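Local atomic coordinates of glutamate--tRNA ligase (Methanothermobacter thermautotrophicus, PDB entry 3AII), a protein that probably attaches glutamate to tRNA, as a non-discriminating glutamyl-tRNA synthetase that first activates the amino acid with ATP and then transfers it to the acceptor end. Residues L87-V93 against E122-Y127; E96-R100 against L285-V290; R115-L119 against Y320-K324; V237-H243 against Y305-H309; R361-A367 against Y390-I396. The contacts are given in a common frame with arbitrary orientation. Residues are numbered along the deposited sequence.

In the fold
From the first modelled residue, Leu87, contact 1 closes the first loop, bringing 87-93 onto the end of helix 111-126, which follows strand 98-101. Contact 2 crosses it, bringing residues 285-290 back to strand 98-101 after 184 intervening residues, and the two touch through Ala91 O and His289 NE2, 2.9 Å apart. Contact 3, on the same helix as contact 1, crosses both and fastens the helix to the loop after strand 316-318. Contact 4 crosses contact 2 but lies wholly within the span of contact 3, far out near the zinc site. Contact 5 follows in series, joining two helices beside the C-terminal barrel, its centre about 47 Å from that of contact 4.

Contact 1 of 5, residues L87-V93 against E122-Y127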
# COMPACT_ATOMS: atom_id res chain seq x y z
N LEU A 87 16.17 4.98 -13.70
CA LEU A 87 14.99 4.98 -14.56
C LEU A 87 15.37 5.38 -15.98
O LEU A 87 16.26 6.19 -16.18
CB LEU A 87 13.93 5.94 -14.02
CG LEU A 87 13.37 5.76 -12.61
CD1 LEU A 87 12.95 4.32 -12.37
CD2 LEU A 87 14.38 6.21 -11.55
N ARG A 88 14.68 4.80 -16.96
CA ARG A 88 14.90 5.14 -18.36
C ARG A 88 14.52 6.60 -18.61
O ARG A 88 13.67 7.15 -17.91
CB ARG A 88 14.06 4.25 -19.27
CG ARG A 88 12.75 4.89 -19.71
CD ARG A 88 11.98 4.02 -20.69
NE ARG A 88 12.79 3.66 -21.85
CZ ARG A 88 12.30 3.11 -22.96
NH1 ARG A 88 11.00 2.88 -23.07
NH2 ARG A 88 13.11 2.81 -23.96
N GLU A 89 15.15 7.22 -19.61
CA GLU A 89 14.83 8.61 -19.93
C GLU A 89 13.43 8.77 -20.51
O GLU A 89 12.93 7.90 -21.22
CB GLU A 89 15.87 9.21 -20.89
CG GLU A 89 17.29 9.17 -20.34
CD GLU A 89 18.34 9.79 -21.28
OE1 GLU A 89 18.09 9.95 -22.49
OE2 GLU A 89 19.47 10.08 -20.79
N LEU A 90 12.80 9.89 -20.18
CA LEU A 90 11.50 10.25 -20.72
C LEU A 90 11.66 10.74 -22.16
O LEU A 90 12.69 11.32 -22.51
CB LEU A 90 10.84 11.33 -19.87
CG LEU A 90 9.89 10.89 -18.74
CD1 LEU A 90 10.06 9.42 -18.40
CD2 LEU A 90 10.02 11.76 -17.49
N ALA A 91 10.65 10.51 -22.98
CA ALA A 91 10.67 10.96 -24.37
C ALA A 91 10.04 12.34 -24.51
O ALA A 91 9.22 12.74 -23.69
CB ALA A 91 9.97 9.98 -25.27
N GLY A 92 10.39 13.04 -25.58
CA GLY A 92 9.74 14.29 -25.92
C GLY A 92 9.78 15.37 -24.86
O GLY A 92 8.94 16.26 -24.88
N VAL A 93 10.75 15.29 -23.95
CA VAL A 93 10.94 16.35 -22.97
C VAL A 93 11.26 17.68 -23.67
O VAL A 93 12.29 17.81 -24.32
CB VAL A 93 12.09 16.03 -21.99
CG1 VAL A 93 12.46 17.27 -21.17
CG2 VAL A 93 11.71 14.88 -21.08
N GLU A 122 9.99 10.03 -8.38
CA GLU A 122 11.36 9.87 -8.87
C GLU A 122 11.64 10.57 -10.20
O GLU A 122 12.72 11.13 -10.40
CB GLU A 122 11.75 8.39 -8.96
CG GLU A 122 11.82 7.65 -7.62
CD GLU A 122 13.02 8.07 -6.77
OE1 GLU A 122 14.03 8.55 -7.33
OE2 GLU A 122 12.95 7.90 -5.54
N TYR A 123 10.69 10.54 -11.14
CA TYR A 123 10.89 11.25 -12.39
C TYR A 123 10.83 12.76 -12.22
O TYR A 123 11.55 13.49 -12.89
CB TYR A 123 9.90 10.80 -13.47
CG TYR A 123 10.39 9.58 -14.22
CD1 TYR A 123 9.82 8.34 -14.01
CD2 TYR A 123 11.46 9.68 -15.11
CE1 TYR A 123 10.28 7.22 -14.68
CE2 TYR A 123 11.92 8.57 -15.78
CZ TYR A 123 11.33 7.34 -15.57
OH TYR A 123 11.80 6.24 -16.24
N ALA A 124 9.98 13.24 -11.31
CA ALA A 124 9.92 14.67 -11.04
C ALA A 124 11.25 15.14 -10.45
O ALA A 124 11.73 16.23 -10.79
CB ALA A 124 8.74 15.00 -10.10
N ARG A 125 11.85 14.33 -9.58
CA ARG A 125 13.16 14.65 -9.02
C ARG A 125 14.22 14.65 -10.12
O ARG A 125 14.96 15.62 -10.29
CB ARG A 125 13.56 13.66 -7.94
CG ARG A 125 12.88 13.89 -6.60
CD ARG A 125 13.80 13.47 -5.45
NE ARG A 125 14.31 12.11 -5.65
CZ ARG A 125 14.45 11.22 -4.67
NH1 ARG A 125 14.92 10.01 -4.95
NH2 ARG A 125 14.12 11.53 -3.43
N LYS A 126 14.27 13.54 -10.85
CA LYS A 126 15.22 13.38 -11.95
C LYS A 126 15.21 14.56 -12.93
O LYS A 126 16.27 15.05 -13.33
CB LYS A 126 14.92 12.08 -12.70
CG LYS A 126 15.89 11.73 -13.82
CD LYS A 126 15.38 10.52 -14.60
CE LYS A 126 16.52 9.66 -15.13
NZ LYS A 126 17.45 10.42 -16.01
N TYR A 127 14.02 15.02 -13.31
CA TYR A 127 13.89 16.09 -14.31
C TYR A 127 13.68 17.49 -13.73
O TYR A 127 13.40 18.43 -14.47
CB TYR A 127 12.78 15.75 -15.31
CG TYR A 127 13.19 14.66 -16.25
CD1 TYR A 127 12.92 13.33 -15.97
CD2 TYR A 127 13.89 14.95 -17.42
CE1 TYR A 127 13.32 12.32 -16.82
CE2 TYR A 127 14.29 13.95 -18.27
CZ TYR A 127 14.01 12.63 -17.97
OH TYR A 127 14.40 11.63 -18.82
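Segment 87-93, extended through Ala91 and turning at Gly92, runs past the last turn of helix 111-126; the closest CA atoms, those of Leu87 and Tyr123, are 7.8 Å apart. Two tyrosines one helical turn apart bridge the gap with their hydroxyls. Tyr123 OH donates to Arg88 O at 2.7 Å, while Tyr127 OH accepts from Leu90 N, also at 2.7 Å, so successive peptides are held by side chains. Leu90 packs against both tyrosines: its CD1 sits over a face of the Tyr123 ring in a CH-pi contact, 3.7 Å from the centroid, and its CD2 comes within 3.4 Å of Tyr127 CE1. Leu87 CB lies 3.1 Å from Tyr123 OH, and Val93 CG2 lies 3.9 Å from Tyr127 CE2. Glu122 forms a salt bridge with Arg369 of helix 365-375. Leu90 and Val93 also rest on His289, so segment 87-93 lies between the end of helix 111-126 and strand 289-291, while Tyr123 also packs on Leu99 of strand 98-101.

Contact 2 of 5, residues E96-R100 against L285-V290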
# COMPACT_ATOMS: atom_id res chain seq x y z
N GLU A 96 9.66 22.34 -19.02
CA GLU A 96 9.42 21.71 -17.73
C GLU A 96 8.64 20.40 -17.84
O GLU A 96 7.73 20.27 -18.66
CB GLU A 96 8.72 22.70 -16.79
CG GLU A 96 7.93 23.80 -17.50
CD GLU A 96 8.43 25.21 -17.18
OE1 GLU A 96 7.71 26.18 -17.49
OE2 GLU A 96 9.54 25.35 -16.62
N VAL A 97 9.02 19.42 -17.01
CA VAL A 97 8.31 18.15 -16.92
C VAL A 97 7.26 18.25 -15.81
O VAL A 97 7.57 18.73 -14.72
CB VAL A 97 9.30 17.00 -16.61
CG1 VAL A 97 8.57 15.73 -16.18
CG2 VAL A 97 10.22 16.74 -17.81
N VAL A 98 6.04 17.80 -16.10
CA VAL A 98 4.95 17.81 -15.10
C VAL A 98 4.27 16.45 -15.09
O VAL A 98 3.76 16.00 -16.13
CB VAL A 98 3.91 18.89 -15.44
CG1 VAL A 98 2.80 18.94 -14.36
CG2 VAL A 98 4.57 20.25 -15.60
N LEU A 99 4.27 15.81 -13.93
CA LEU A 99 3.70 14.48 -13.77
C LEU A 99 2.59 14.55 -12.74
O LEU A 99 2.46 15.55 -12.03
CB LEU A 99 4.79 13.51 -13.31
CG LEU A 99 5.99 13.45 -14.27
CD1 LEU A 99 7.29 13.73 -13.51
CD2 LEU A 99 6.04 12.10 -14.95
N ARG A 100 1.77 13.51 -12.65
CA ARG A 100 0.75 13.50 -11.61
C ARG A 100 0.62 12.12 -10.99
O ARG A 100 1.02 11.10 -11.59
CB ARG A 100 -0.61 14.00 -12.15
CG ARG A 100 -1.48 12.91 -12.83
CD ARG A 100 -0.89 12.33 -14.08
NE ARG A 100 -1.95 12.04 -15.07
CZ ARG A 100 -2.51 10.85 -15.25
NH1 ARG A 100 -2.14 9.79 -14.53
NH2 ARG A 100 -3.47 10.71 -16.16
N LEU A 285 -3.94 21.26 -16.33
CA LEU A 285 -2.91 21.34 -15.30
C LEU A 285 -1.52 21.30 -15.90
O LEU A 285 -0.54 21.40 -15.17
CB LEU A 285 -3.07 20.20 -14.29
CG LEU A 285 -4.40 20.27 -13.55
CD1 LEU A 285 -4.62 19.01 -12.74
CD2 LEU A 285 -4.45 21.50 -12.66
N GLY A 286 -1.44 21.13 -17.21
CA GLY A 286 -0.15 21.07 -17.89
C GLY A 286 0.69 19.81 -17.73
O GLY A 286 1.91 19.86 -17.86
N VAL A 287 0.05 18.67 -17.46
CA VAL A 287 0.79 17.40 -17.35
C VAL A 287 1.47 17.08 -18.69
O VAL A 287 0.83 17.16 -19.75
CB VAL A 287 -0.16 16.26 -16.97
CG1 VAL A 287 0.53 14.91 -17.11
CG2 VAL A 287 -0.66 16.49 -15.54
N THR A 288 2.75 16.74 -18.64
CA THR A 288 3.53 16.49 -19.86
C THR A 288 3.77 15.02 -20.11
O THR A 288 3.92 14.59 -21.26
CB THR A 288 4.90 17.19 -19.80
OG1 THR A 288 5.65 16.68 -18.67
CG2 THR A 288 4.73 18.69 -19.65
N HIS A 289 3.79 14.23 -19.04
CA HIS A 289 4.07 12.81 -19.11
C HIS A 289 3.13 12.09 -18.18
O HIS A 289 3.06 12.40 -16.98
CB HIS A 289 5.52 12.53 -18.71
CG HIS A 289 6.52 13.11 -19.66
ND1 HIS A 289 6.90 14.43 -19.63
CD2 HIS A 289 7.22 12.54 -20.67
CE1 HIS A 289 7.78 14.66 -20.58
NE2 HIS A 289 8.00 13.52 -21.22
N VAL A 290 2.40 11.14 -18.74
CA VAL A 290 1.48 10.32 -17.99
C VAL A 290 2.08 8.94 -17.76
O VAL A 290 2.30 8.18 -18.70
CB VAL A 290 0.13 10.19 -18.72
CG1 VAL A 290 -0.74 9.12 -18.06
CG2 VAL A 290 -0.57 11.54 -18.79
O HOH W 1 2.25 11.09 -14.52
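This is a buried contact in the Rossmann-type catalytic domain of a class I synthetase, between strand 98-101 and the loop that leads from helix 274-284 into strand 289-291. Strand 98-101 pairs on its other edge with parallel strand 130-135, and strand 289-291 pairs with 316-318, so the contact links the two halves of the nucleotide-binding fold. Gly286, with positive phi, ends the helix in a Schellman motif, and the CA atoms of Val98 and Val287 approach to 4.7 Å. Thr288 grips both polar atoms of the Val98 backbone: its OG1 accepts from Val98 N and its N donates to Val98 O, each at 2.8 Å. His289 N adds a weak bond to Val98 O at 3.4 Å. Farther along, a water bridges Arg100 N (3.1 Å) and His289 O (2.9 Å). Arg100 lays a face of its guanidinium against Val290, with NH2 3.7 Å from Val290 CG1, while its charge is met by Asp282 of helix 274-284. Leu99 CD2 packs 3.8 Å from His289 CB. The imidazole is itself tied back to its neighbour, His289 ND1 lying 2.7 Å from Thr288 OG1 in a hydrogen bond.

Contact 3 of 5, residues R115-L119 against Y320-K324; sequences RAAIL and YGRLK
Build residues 115-119 as one helical turn (Leu119 N to Arg115 O 2.9 Å) and 320-324 as extended coil, phi/psi near -117/160 at Tyr320 and -65/163 at Gly321. CA atoms stay 9.0 Å apart for Arg115 and Leu323 and 9.7 Å for Ala116 and Tyr320. Arg115 is stretched, chi1 to chi3 all t, which carries its NH1 to Gly321 O (hydrogen bond, 2.7 Å) and 3.7 Å from Leu323 CB. Tyr320 takes the p rotamer, chi1 54° and chi2 -106°, placing CD2 over a face of the guanidinium, 3.3 Å from Arg115 CZ, and OH 3.4 Å from Ala116 CA. Leu119 (m, t) sets CD1 over the Tyr320 ring, 4.1 Å from its centroid, a CH-pi contact. Leu323 (t, p) also touches Ile375, and Arg115 NH2 bonds Gly376 O. In this class I catalytic domain, the helix beginning within the predicted HIGH region is joined to the loop after strand 316-318. The charged guanidinium is bonded to carbonyls and packed on an aromatic ring.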
# COMPACT_ATOMS: atom_id res chain seq x y z
N ARG A 115 3.77 2.20 -6.01
CA ARG A 115 4.55 2.18 -7.24
C ARG A 115 4.35 3.42 -8.12
O ARG A 115 5.33 4.05 -8.53
CB ARG A 115 4.25 0.90 -8.03
CG ARG A 115 5.19 0.69 -9.18
CD ARG A 115 4.97 -0.65 -9.85
NE ARG A 115 5.83 -0.77 -11.02
CZ ARG A 115 5.63 -1.64 -12.01
NH1 ARG A 115 4.59 -2.45 -11.97
NH2 ARG A 115 6.47 -1.68 -13.03
N ALA A 116 3.10 3.76 -8.43
CA ALA A 116 2.83 4.96 -9.24
C ALA A 116 3.35 6.21 -8.55
O ALA A 116 3.91 7.11 -9.18
CB ALA A 116 1.33 5.10 -9.51
N ALA A 117 3.15 6.28 -7.24
CA ALA A 117 3.57 7.46 -6.48
C ALA A 117 5.08 7.62 -6.51
O ALA A 117 5.61 8.70 -6.79
CB ALA A 117 3.07 7.37 -5.06
N ILE A 118 5.78 6.53 -6.23
CA ILE A 118 7.24 6.55 -6.21
C ILE A 118 7.82 6.87 -7.59
O ILE A 118 8.70 7.72 -7.71
CB ILE A 118 7.79 5.21 -5.68
CG1 ILE A 118 7.49 5.09 -4.18
CG2 ILE A 118 9.30 5.12 -5.93
CD1 ILE A 118 7.46 3.68 -3.69
N LEU A 119 7.34 6.20 -8.63
CA LEU A 119 7.90 6.41 -9.95
C LEU A 119 7.69 7.85 -10.41
O LEU A 119 8.61 8.49 -10.92
CB LEU A 119 7.30 5.41 -10.96
CG LEU A 119 7.71 3.97 -10.70
CD1 LEU A 119 6.96 3.01 -11.62
CD2 LEU A 119 9.22 3.82 -10.88
N TYR A 320 3.52 0.93 -17.83
CA TYR A 320 4.39 -0.14 -17.36
C TYR A 320 3.61 -1.37 -16.91
O TYR A 320 2.41 -1.29 -16.61
CB TYR A 320 5.31 0.37 -16.24
CG TYR A 320 4.59 1.02 -15.08
CD1 TYR A 320 4.61 2.40 -14.92
CD2 TYR A 320 3.90 0.26 -14.15
CE1 TYR A 320 3.96 3.00 -13.85
CE2 TYR A 320 3.24 0.85 -13.08
CZ TYR A 320 3.28 2.22 -12.94
OH TYR A 320 2.63 2.81 -11.88
N GLY A 321 4.30 -2.50 -16.86
CA GLY A 321 3.65 -3.77 -16.59
C GLY A 321 3.04 -3.90 -15.22
O GLY A 321 3.36 -3.14 -14.31
N ARG A 322 2.15 -4.88 -15.07
CA ARG A 322 1.51 -5.13 -13.79
C ARG A 322 2.48 -5.74 -12.78
O ARG A 322 3.48 -6.35 -13.16
CB ARG A 322 0.30 -6.05 -13.96
CG ARG A 322 -0.80 -5.46 -14.83
CD ARG A 322 -2.05 -6.33 -14.82
NE ARG A 322 -3.15 -5.70 -15.53
CZ ARG A 322 -4.39 -6.18 -15.58
NH1 ARG A 322 -4.68 -7.32 -14.96
NH2 ARG A 322 -5.33 -5.53 -16.25
N LEU A 323 2.17 -5.55 -11.51
CA LEU A 323 2.95 -6.13 -10.44
C LEU A 323 2.03 -7.01 -9.61
O LEU A 323 1.01 -6.54 -9.10
CB LEU A 323 3.56 -5.04 -9.56
CG LEU A 323 4.78 -5.44 -8.75
CD1 LEU A 323 5.93 -5.76 -9.69
CD2 LEU A 323 5.17 -4.34 -7.78
N LYS A 324 2.37 -8.29 -9.48
CA LYS A 324 1.51 -9.23 -8.77
C LYS A 324 2.32 -10.20 -7.92
O LYS A 324 3.40 -10.64 -8.32
CB LYS A 324 0.63 -10.00 -9.77
CG LYS A 324 -0.27 -9.10 -10.61
CD LYS A 324 -1.04 -9.89 -11.65
CE LYS A 324 -1.98 -8.99 -12.44
NZ LYS A 324 -2.76 -9.75 -13.45

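Contact 4 of 5, residues V237-H243 against Y305-H309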
# COMPACT_ATOMS: atom_id res chain seq x y z
N VAL A 237 -18.58 10.83 -26.59
CA VAL A 237 -17.56 11.47 -27.40
C VAL A 237 -17.64 10.86 -28.79
O VAL A 237 -17.71 9.65 -28.93
CB VAL A 237 -16.18 11.21 -26.81
CG1 VAL A 237 -15.10 11.84 -27.68
CG2 VAL A 237 -16.11 11.76 -25.37
N LYS A 238 -17.62 11.69 -29.83
CA LYS A 238 -17.62 11.13 -31.18
C LYS A 238 -16.23 10.60 -31.49
O LYS A 238 -15.26 11.36 -31.47
CB LYS A 238 -18.03 12.19 -32.21
CG LYS A 238 -19.46 12.70 -32.04
CD LYS A 238 -19.88 13.66 -33.16
CE LYS A 238 -21.29 14.18 -32.91
NZ LYS A 238 -21.84 15.03 -34.04
N THR A 239 -16.13 9.30 -31.74
CA THR A 239 -14.86 8.71 -32.14
C THR A 239 -15.01 8.10 -33.53
O THR A 239 -15.28 8.81 -34.48
CB THR A 239 -14.34 7.70 -31.11
OG1 THR A 239 -15.22 6.58 -31.04
CG2 THR A 239 -14.25 8.37 -29.74
N ASP A 240 -14.82 6.79 -33.62
CA ASP A 240 -14.96 6.07 -34.88
C ASP A 240 -15.91 4.91 -34.63
O ASP A 240 -15.60 4.02 -33.85
CB ASP A 240 -13.59 5.54 -35.32
CG ASP A 240 -13.68 4.51 -36.44
OD1 ASP A 240 -14.75 4.39 -37.07
OD2 ASP A 240 -12.67 3.81 -36.69
N LEU A 241 -17.08 4.94 -35.27
CA LEU A 241 -18.05 3.87 -35.04
C LEU A 241 -17.59 2.54 -35.63
O LEU A 241 -18.17 1.49 -35.34
CB LEU A 241 -19.43 4.24 -35.59
CG LEU A 241 -20.23 5.30 -34.83
CD1 LEU A 241 -21.60 5.46 -35.47
CD2 LEU A 241 -20.37 4.94 -33.36
N ASN A 242 -16.54 2.58 -36.44
CA ASN A 242 -15.99 1.36 -37.00
C ASN A 242 -14.66 0.95 -36.38
O ASN A 242 -13.92 0.15 -36.96
CB ASN A 242 -15.85 1.49 -38.52
CG ASN A 242 -17.19 1.48 -39.21
OD1 ASN A 242 -17.67 2.52 -39.67
ND2 ASN A 242 -17.81 0.32 -39.28
N HIS A 243 -14.36 1.49 -35.21
CA HIS A 243 -13.11 1.18 -34.53
C HIS A 243 -13.00 -0.32 -34.26
O HIS A 243 -13.95 -0.95 -33.80
CB HIS A 243 -13.00 1.94 -33.21
CG HIS A 243 -11.60 2.07 -32.70
ND1 HIS A 243 -10.89 1.01 -32.18
CD2 HIS A 243 -10.77 3.14 -32.64
CE1 HIS A 243 -9.69 1.42 -31.82
NE2 HIS A 243 -9.59 2.71 -32.09
N TYR A 305 -9.04 10.97 -28.71
CA TYR A 305 -10.13 11.61 -29.45
C TYR A 305 -10.56 12.94 -28.86
O TYR A 305 -10.93 13.87 -29.58
CB TYR A 305 -11.35 10.68 -29.54
CG TYR A 305 -11.14 9.52 -30.49
CD1 TYR A 305 -10.71 8.29 -30.02
CD2 TYR A 305 -11.36 9.67 -31.85
CE1 TYR A 305 -10.50 7.23 -30.88
CE2 TYR A 305 -11.16 8.62 -32.71
CZ TYR A 305 -10.73 7.41 -32.23
OH TYR A 305 -10.53 6.36 -33.10
N LEU A 306 -10.51 13.02 -27.54
CA LEU A 306 -10.85 14.26 -26.84
C LEU A 306 -9.85 15.34 -27.14
O LEU A 306 -10.22 16.46 -27.49
CB LEU A 306 -10.86 14.03 -25.33
CG LEU A 306 -12.04 13.30 -24.71
CD1 LEU A 306 -11.77 13.11 -23.23
CD2 LEU A 306 -13.31 14.10 -24.93
N TYR A 307 -8.56 15.00 -27.01
CA TYR A 307 -7.48 15.94 -27.30
C TYR A 307 -7.62 16.42 -28.74
O TYR A 307 -7.55 17.60 -29.02
CB TYR A 307 -6.11 15.29 -27.10
CG TYR A 307 -5.67 15.12 -25.65
CD1 TYR A 307 -5.09 16.17 -24.96
CD2 TYR A 307 -5.84 13.91 -25.00
CE1 TYR A 307 -4.66 16.02 -23.65
CE2 TYR A 307 -5.43 13.74 -23.66
CZ TYR A 307 -4.84 14.81 -23.01
OH TYR A 307 -4.42 14.66 -21.70
N ARG A 308 -7.84 15.47 -29.64
CA ARG A 308 -8.07 15.75 -31.05
C ARG A 308 -9.17 16.79 -31.27
O ARG A 308 -8.97 17.83 -31.92
CB ARG A 308 -8.47 14.46 -31.77
CG ARG A 308 -7.33 13.55 -32.15
CD ARG A 308 -7.86 12.43 -33.04
NE ARG A 308 -8.93 12.91 -33.92
CZ ARG A 308 -9.60 12.14 -34.76
NH1 ARG A 308 -10.56 12.65 -35.53
NH2 ARG A 308 -9.30 10.85 -34.85
N HIS A 309 -10.35 16.49 -30.74
CA HIS A 309 -11.52 17.33 -30.94
C HIS A 309 -11.36 18.72 -30.36
O HIS A 309 -11.88 19.68 -30.91
CB HIS A 309 -12.77 16.68 -30.34
CG HIS A 309 -13.31 15.56 -31.17
ND1 HIS A 309 -13.45 15.64 -32.54
CD2 HIS A 309 -13.78 14.34 -30.82
CE1 HIS A 309 -13.97 14.52 -33.00
NE2 HIS A 309 -14.18 13.71 -31.98
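Val237 ends strand 234-237 with its side chain directed at helix 299-310, where Val237 CG2 packs 3.7 Å from Leu306 CD2 and Val237 CG1 lies 4.3 Å from Tyr305 CB. The next residue supplies the polar link: Lys238 O accepts a 2.6 Å hydrogen bond from His309 NE2, and the Lys238 ammonium reaches away to Arg211 O, next to zinc ligand Cys210. At Thr239 the chain comes closest to the helix, its CA 6.2 Å from that of Tyr305. The threonine lies over one face of the tyrosine ring, CB 3.5 Å from the centroid and almost on the ring normal in a CH-pi contact, while its hydroxyl is engaged with Asp250 N and Ile248 O. Asp240 then opens a type I turn closed by His243 N to Asp240 O at 3.1 Å; Asp240 OD1 takes Asn242 N at 2.6 Å, an Asx turn. Asp240 CB stays 3.9 Å from Tyr305 OH. His243 brings the loop back to the helix, its CD2 3.3 Å from Tyr305 OH, and its ND1 binds Asn245 N. Between strands 234-237 and 252-256, this loop is attached to the helix by one short imidazole-to-carbonyl bond, an aromatic face and the packing of Val237 on Leu306. Since His309 NE2 donates, it carries a proton here, and the link depends on a main-chain carbonyl rather than on an opposite charge.

Contact 5 of 5, residues R361-A367 against Y390-I396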
# COMPACT_ATOMS: atom_id res chain seq x y z
N ARG A 361 3.80 -2.88 11.03
CA ARG A 361 4.61 -4.09 11.24
C ARG A 361 6.11 -3.82 11.24
O ARG A 361 6.91 -4.71 11.53
CB ARG A 361 4.27 -5.12 10.15
CG ARG A 361 2.88 -5.70 10.30
CD ARG A 361 2.48 -6.49 9.07
NE ARG A 361 3.49 -7.46 8.69
CZ ARG A 361 3.58 -8.01 7.48
NH1 ARG A 361 2.71 -7.68 6.52
NH2 ARG A 361 4.53 -8.89 7.23
N GLY A 362 6.51 -2.59 10.90
CA GLY A 362 7.91 -2.23 10.85
C GLY A 362 8.56 -2.35 9.48
O GLY A 362 9.79 -2.36 9.36
N ILE A 363 7.74 -2.44 8.44
CA ILE A 363 8.28 -2.33 7.09
C ILE A 363 8.63 -0.87 6.80
O ILE A 363 7.79 0.02 6.97
CB ILE A 363 7.28 -2.82 6.03
CG1 ILE A 363 6.82 -4.25 6.33
CG2 ILE A 363 7.89 -2.69 4.64
CD1 ILE A 363 7.93 -5.26 6.37
N ARG A 364 9.86 -0.62 6.36
CA ARG A 364 10.36 0.74 6.11
C ARG A 364 9.93 1.29 4.75
O ARG A 364 9.93 0.57 3.75
CB ARG A 364 11.89 0.75 6.16
CG ARG A 364 12.50 0.42 7.51
CD ARG A 364 12.66 1.67 8.37
NE ARG A 364 13.57 1.44 9.48
CZ ARG A 364 14.78 1.98 9.59
NH1 ARG A 364 15.54 1.71 10.64
NH2 ARG A 364 15.23 2.81 8.65
N PRO A 365 9.60 2.59 4.68
CA PRO A 365 9.20 3.12 3.38
C PRO A 365 10.35 3.08 2.38
O PRO A 365 10.10 2.96 1.18
CB PRO A 365 8.78 4.57 3.69
CG PRO A 365 9.42 4.89 5.01
CD PRO A 365 9.50 3.58 5.76
N GLU A 366 11.59 3.16 2.87
CA GLU A 366 12.78 3.08 2.03
C GLU A 366 12.86 1.75 1.29
O GLU A 366 13.37 1.67 0.16
CB GLU A 366 14.04 3.25 2.90
CG GLU A 366 14.25 4.67 3.45
CD GLU A 366 13.32 5.05 4.60
OE1 GLU A 366 12.83 4.15 5.33
OE2 GLU A 366 13.07 6.26 4.77
N ALA A 367 12.38 0.69 1.94
CA ALA A 367 12.36 -0.64 1.33
C ALA A 367 11.39 -0.65 0.15
O ALA A 367 11.69 -1.21 -0.91
CB ALA A 367 11.94 -1.70 2.35
N TYR A 390 10.41 -8.17 1.99
CA TYR A 390 11.01 -8.52 3.28
C TYR A 390 12.53 -8.55 3.18
O TYR A 390 13.23 -8.13 4.11
CB TYR A 390 10.51 -9.88 3.78
CG TYR A 390 9.01 -9.95 4.03
CD1 TYR A 390 8.28 -8.80 4.30
CD2 TYR A 390 8.35 -11.17 4.05
CE1 TYR A 390 6.92 -8.86 4.53
CE2 TYR A 390 6.99 -11.24 4.29
CZ TYR A 390 6.28 -10.08 4.54
OH TYR A 390 4.93 -10.14 4.79
N GLY A 391 13.04 -9.05 2.06
CA GLY A 391 14.47 -9.08 1.83
C GLY A 391 15.11 -7.71 1.88
O GLY A 391 16.18 -7.54 2.47
N LEU A 392 14.46 -6.73 1.26
CA LEU A 392 14.97 -5.37 1.27
C LEU A 392 14.86 -4.77 2.66
O LEU A 392 15.76 -4.06 3.12
CB LEU A 392 14.19 -4.51 0.27
CG LEU A 392 14.48 -4.80 -1.20
CD1 LEU A 392 13.48 -4.05 -2.07
CD2 LEU A 392 15.90 -4.42 -1.55
N ASN A 393 13.74 -5.04 3.32
CA ASN A 393 13.54 -4.52 4.67
C ASN A 393 14.53 -5.12 5.65
O ASN A 393 15.07 -4.43 6.53
CB ASN A 393 12.12 -4.80 5.14
CG ASN A 393 11.68 -3.83 6.20
OD1 ASN A 393 11.71 -2.61 5.99
ND2 ASN A 393 11.29 -4.34 7.37
N ARG A 394 14.76 -6.42 5.52
CA ARG A 394 15.70 -7.13 6.38
C ARG A 394 17.10 -6.52 6.28
O ARG A 394 17.78 -6.32 7.29
CB ARG A 394 15.72 -8.61 6.02
CG ARG A 394 16.66 -9.46 6.88
CD ARG A 394 16.57 -10.94 6.49
NE ARG A 394 15.19 -11.44 6.59
CZ ARG A 394 14.43 -11.77 5.55
NH1 ARG A 394 13.18 -12.20 5.76
NH2 ARG A 394 14.89 -11.69 4.31
N SER A 395 17.53 -6.19 5.06
CA SER A 395 18.83 -5.56 4.86
C SER A 395 18.96 -4.26 5.65
O SER A 395 20.03 -3.94 6.14
CB SER A 395 19.11 -5.35 3.38
OG SER A 395 19.21 -6.61 2.74
N ILE A 396 17.85 -3.54 5.78
CA ILE A 396 17.85 -2.32 6.58
C ILE A 396 17.82 -2.63 8.08
O ILE A 396 18.66 -2.15 8.84
CB ILE A 396 16.66 -1.42 6.23
CG1 ILE A 396 16.73 -0.98 4.77
CG2 ILE A 396 16.63 -0.20 7.17
CD1 ILE A 396 15.48 -0.27 4.29
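Ala367, on the first turn of helix 365-375, faces helix 386-397, its CB 4.2 Å from Leu392 CB and 4.3 Å from Ile396 CD1; its CA is 5.3 Å from that of Asn393. A separate apolar contact joins Ile363 CD1 to Tyr390 CD1 at 4.1 Å. Asn393 reads the backbone of the turn with its amide: ND2 donates to Gly362 O (3.2 Å) and OD1 accepts from Arg364 N (2.7 Å). At one margin Arg364 lays a guanidinium face on Ile396, NH2 to CG2 3.6 Å, and forms its salt bridge with Glu400; at another, Arg361 NH2 donates to Tyr390 OH at 2.8 Å. Arg361 also binds Tyr550 O and Ala551 O, and Asn393 ND2 is also hydrogen-bonded to His552 NE2, all of strand 546-552. Consecutive helices 355-360 and 365-375 thus meet in a short turn, a Schellman motif at Gly362 followed by the Arg364 N-cap, packed on helix 386-397 where the catalytic domain meets the anticodon-binding barrel that contains strand 546-552.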